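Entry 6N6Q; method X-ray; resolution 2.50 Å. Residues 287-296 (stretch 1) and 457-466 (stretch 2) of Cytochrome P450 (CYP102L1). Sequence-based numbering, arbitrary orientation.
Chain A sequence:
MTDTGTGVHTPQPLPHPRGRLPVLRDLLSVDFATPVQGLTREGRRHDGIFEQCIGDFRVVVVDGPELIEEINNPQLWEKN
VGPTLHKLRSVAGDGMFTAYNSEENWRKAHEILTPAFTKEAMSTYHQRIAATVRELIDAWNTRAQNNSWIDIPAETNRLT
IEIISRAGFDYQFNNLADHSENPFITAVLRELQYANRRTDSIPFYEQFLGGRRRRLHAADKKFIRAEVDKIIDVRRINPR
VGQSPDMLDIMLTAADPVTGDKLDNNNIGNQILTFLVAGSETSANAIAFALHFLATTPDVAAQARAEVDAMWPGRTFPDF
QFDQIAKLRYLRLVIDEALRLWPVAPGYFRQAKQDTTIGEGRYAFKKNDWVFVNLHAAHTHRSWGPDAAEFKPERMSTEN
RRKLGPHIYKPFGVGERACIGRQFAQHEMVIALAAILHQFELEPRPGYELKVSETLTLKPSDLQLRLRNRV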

# COMPACT_ATOMS: atom_id res chain seq x y z
N ILE A 287 8.32 -3.35 0.20
CA ILE A 287 9.32 -4.41 0.15
C ILE A 287 10.51 -3.99 -0.71
O ILE A 287 11.67 -4.23 -0.36
CB ILE A 287 8.69 -5.72 -0.36
CG1 ILE A 287 7.67 -6.26 0.64
CG2 ILE A 287 9.76 -6.76 -0.65
CD1 ILE A 287 6.79 -7.36 0.09
N ALA A 288 10.23 -3.34 -1.85
CA ALA A 288 11.30 -2.90 -2.73
C ALA A 288 12.19 -1.87 -2.05
O ALA A 288 13.41 -1.87 -2.23
CB ALA A 288 10.72 -2.34 -4.03
N PHE A 289 11.59 -0.98 -1.25
CA PHE A 289 12.39 -0.02 -0.48
C PHE A 289 13.24 -0.73 0.56
O PHE A 289 14.43 -0.42 0.72
CB PHE A 289 11.48 1.01 0.19
CG PHE A 289 11.14 2.19 -0.69
CD1 PHE A 289 12.13 3.07 -1.09
CD2 PHE A 289 9.84 2.42 -1.08
CE1 PHE A 289 11.82 4.16 -1.89
CE2 PHE A 289 9.52 3.51 -1.87
CZ PHE A 289 10.51 4.38 -2.28
N ALA A 290 12.65 -1.69 1.28
CA ALA A 290 13.40 -2.42 2.30
C ALA A 290 14.52 -3.25 1.69
O ALA A 290 15.58 -3.41 2.30
CB ALA A 290 12.46 -3.30 3.12
N LEU A 291 14.30 -3.80 0.49
CA LEU A 291 15.37 -4.53 -0.19
C LEU A 291 16.51 -3.60 -0.58
O LEU A 291 17.69 -3.98 -0.50
CB LEU A 291 14.82 -5.25 -1.42
CG LEU A 291 14.01 -6.51 -1.13
CD1 LEU A 291 13.49 -7.14 -2.41
CD2 LEU A 291 14.85 -7.50 -0.35
N HIS A 292 16.19 -2.37 -1.00
CA HIS A 292 17.24 -1.42 -1.34
C HIS A 292 18.08 -1.06 -0.12
O HIS A 292 19.31 -1.08 -0.17
CB HIS A 292 16.62 -0.15 -1.94
CG HIS A 292 17.56 1.01 -1.97
ND1 HIS A 292 18.58 1.13 -2.89
CD2 HIS A 292 17.66 2.10 -1.17
CE1 HIS A 292 19.25 2.24 -2.66
NE2 HIS A 292 18.71 2.85 -1.62
N PHE A 293 17.42 -0.73 1.00
CA PHE A 293 18.16 -0.31 2.18
C PHE A 293 18.90 -1.48 2.82
O PHE A 293 19.93 -1.27 3.48
CB PHE A 293 17.20 0.34 3.18
CG PHE A 293 16.79 1.74 2.80
CD1 PHE A 293 17.74 2.67 2.42
CD2 PHE A 293 15.46 2.11 2.80
CE1 PHE A 293 17.37 3.96 2.06
CE2 PHE A 293 15.08 3.40 2.44
CZ PHE A 293 16.04 4.32 2.07
N LEU A 294 18.41 -2.71 2.64
CA LEU A 294 19.17 -3.87 3.10
C LEU A 294 20.37 -4.15 2.20
O LEU A 294 21.41 -4.61 2.69
CB LEU A 294 18.26 -5.10 3.17
CG LEU A 294 17.24 -5.16 4.31
CD1 LEU A 294 16.28 -6.32 4.10
CD2 LEU A 294 17.92 -5.27 5.66
N ALA A 295 20.24 -3.89 0.90
CA ALA A 295 21.35 -4.09 -0.02
C ALA A 295 22.36 -2.96 0.00
O ALA A 295 23.41 -3.07 -0.65
CB ALA A 295 20.81 -4.26 -1.45
N THR A 296 22.09 -1.88 0.74
CA THR A 296 22.95 -0.70 0.77
C THR A 296 23.65 -0.49 2.10
O THR A 296 24.84 -0.18 2.12
CB THR A 296 22.13 0.54 0.42
OG1 THR A 296 21.77 0.50 -0.97
CG2 THR A 296 22.91 1.82 0.70
N THR A 457 1.34 5.35 -5.63
CA THR A 457 2.18 5.19 -4.46
C THR A 457 3.60 5.65 -4.78
O THR A 457 3.94 5.93 -5.93
CB THR A 457 2.21 3.73 -3.98
OG1 THR A 457 2.76 2.90 -5.01
CG2 THR A 457 0.82 3.24 -3.63
N LEU A 458 4.42 5.73 -3.74
CA LEU A 458 5.85 5.98 -3.92
C LEU A 458 6.55 4.68 -4.29
O LEU A 458 6.30 3.64 -3.68
CB LEU A 458 6.46 6.57 -2.65
CG LEU A 458 6.57 8.10 -2.58
CD1 LEU A 458 5.27 8.77 -3.00
CD2 LEU A 458 6.97 8.54 -1.18
N LYS A 459 7.42 4.74 -5.30
CA LYS A 459 8.07 3.55 -5.82
C LYS A 459 9.53 3.86 -6.16
O LYS A 459 9.82 4.94 -6.70
CB LYS A 459 7.35 3.03 -7.07
CG LYS A 459 7.81 1.65 -7.52
CD LYS A 459 7.17 1.26 -8.84
CE LYS A 459 7.74 2.07 -9.98
NZ LYS A 459 9.22 1.89 -10.08
N PRO A 460 10.45 2.95 -5.84
CA PRO A 460 11.84 3.11 -6.30
C PRO A 460 11.93 2.87 -7.79
O PRO A 460 11.52 1.82 -8.29
CB PRO A 460 12.60 2.05 -5.50
CG PRO A 460 11.68 1.64 -4.38
CD PRO A 460 10.30 1.81 -4.93
N SER A 461 12.47 3.85 -8.52
CA SER A 461 12.59 3.78 -9.96
C SER A 461 13.96 3.26 -10.36
O SER A 461 14.98 3.66 -9.78
CB SER A 461 12.34 5.15 -10.60
OG SER A 461 13.29 6.10 -10.18
N ASP A 462 13.99 2.37 -11.35
CA ASP A 462 15.22 1.78 -11.88
C ASP A 462 15.97 0.99 -10.81
O ASP A 462 17.20 0.92 -10.82
CB ASP A 462 16.12 2.85 -12.50
CG ASP A 462 17.16 2.27 -13.45
OD1 ASP A 462 17.16 1.04 -13.65
OD2 ASP A 462 17.98 3.05 -13.99
N LEU A 463 15.24 0.38 -9.88
CA LEU A 463 15.84 -0.41 -8.81
C LEU A 463 16.10 -1.82 -9.31
O LEU A 463 15.17 -2.56 -9.63
CB LEU A 463 14.94 -0.43 -7.58
CG LEU A 463 15.51 -1.19 -6.37
CD1 LEU A 463 16.79 -0.53 -5.88
CD2 LEU A 463 14.48 -1.26 -5.26
N GLN A 464 17.38 -2.19 -9.39
CA GLN A 464 17.79 -3.52 -9.84
C GLN A 464 18.75 -4.11 -8.81
O GLN A 464 19.71 -3.46 -8.40
CB GLN A 464 18.47 -3.46 -11.21
CG GLN A 464 17.52 -3.22 -12.37
CD GLN A 464 18.24 -3.19 -13.71
OE1 GLN A 464 19.34 -2.65 -13.82
NE2 GLN A 464 17.62 -3.77 -14.73
N LEU A 465 18.47 -5.35 -8.40
CA LEU A 465 19.34 -6.09 -7.51
C LEU A 465 19.75 -7.40 -8.17
O LEU A 465 19.14 -7.85 -9.14
CB LEU A 465 18.65 -6.38 -6.16
CG LEU A 465 18.30 -5.20 -5.26
CD1 LEU A 465 17.62 -5.68 -3.99
CD2 LEU A 465 19.53 -4.38 -4.93
N ARG A 466 20.81 -8.00 -7.63
CA ARG A 466 21.26 -9.31 -8.06
C ARG A 466 21.48 -10.18 -6.83
O ARG A 466 21.88 -9.70 -5.77
CB ARG A 466 22.55 -9.22 -8.89
CG ARG A 466 22.91 -10.52 -9.60
CD ARG A 466 23.77 -10.25 -10.82
NE ARG A 466 24.99 -9.54 -10.49
CZ ARG A 466 25.86 -9.08 -11.39
NH1 ARG A 466 25.63 -9.27 -12.68
NH2 ARG A 466 26.95 -8.44 -10.99

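The most distinctive feature of this contact is a proline seated squarely on a phenylalanine ring: Pro460 CG lies 3.4 Å from the centroid of the Phe289 ring, only 7° off its normal. This CH-pi contact sets the weakly polarized C-H groups on CG against the pi cloud, and it brings the CG of the puckered pyrrolidine against the ring face. The same aromatic ring presents its edge to the strand backbone, with Phe289 CE2 3.7 Å from Leu458 O. Although the CA-to-CB bond of Phe289 points sideways, the end of the side chain comes nearer to the strand (chi1 -86°, m).

Around this pairing, the helix of stretch 1, which begins earlier in the chain, packs on the strand that starts at Leu458, with axes 8.2 Å apart at closest approach and N-to-C directions 45° apart. The register advances in the same sense along both segments: Phe289 lies nearest Pro460 by CA, His292 nearest Leu463 and Ala295 nearest Leu465. No hydrogen bond crosses between the stretches, so shape and apolar burial do the work, covering 395 Å² in all.

Two alanines on the helix, Ala288 and Ala295, point toward stretch 2 and are met there by larger side chains. Ala288 touches two partners: its CB is 4.1 Å from Pro460 CG and 4.1 Å from Leu463 CD2. That same leucine methyl, Leu463 CD2, comes within 3.3 Å of Ala288 O, a carbonyl already engaged by His292 N in the helix. Leu463 CD1 also sits 3.9 Å from His292 ND1, a van der Waals contact.

Farther along, Leu465 bridges one helical turn. Its CD1 meets Leu291 CB at 3.8 Å, and its CD2 meets Ala295 CB at 3.7 Å; Leu291 and Ala295, four apart, lie on the same side of the helix and both contact Leu465. The CA-to-CB bond of Lys459, by contrast, points away, and its NZ donates a hydrogen bond to Pro460 O at 2.9 Å within its own stretch.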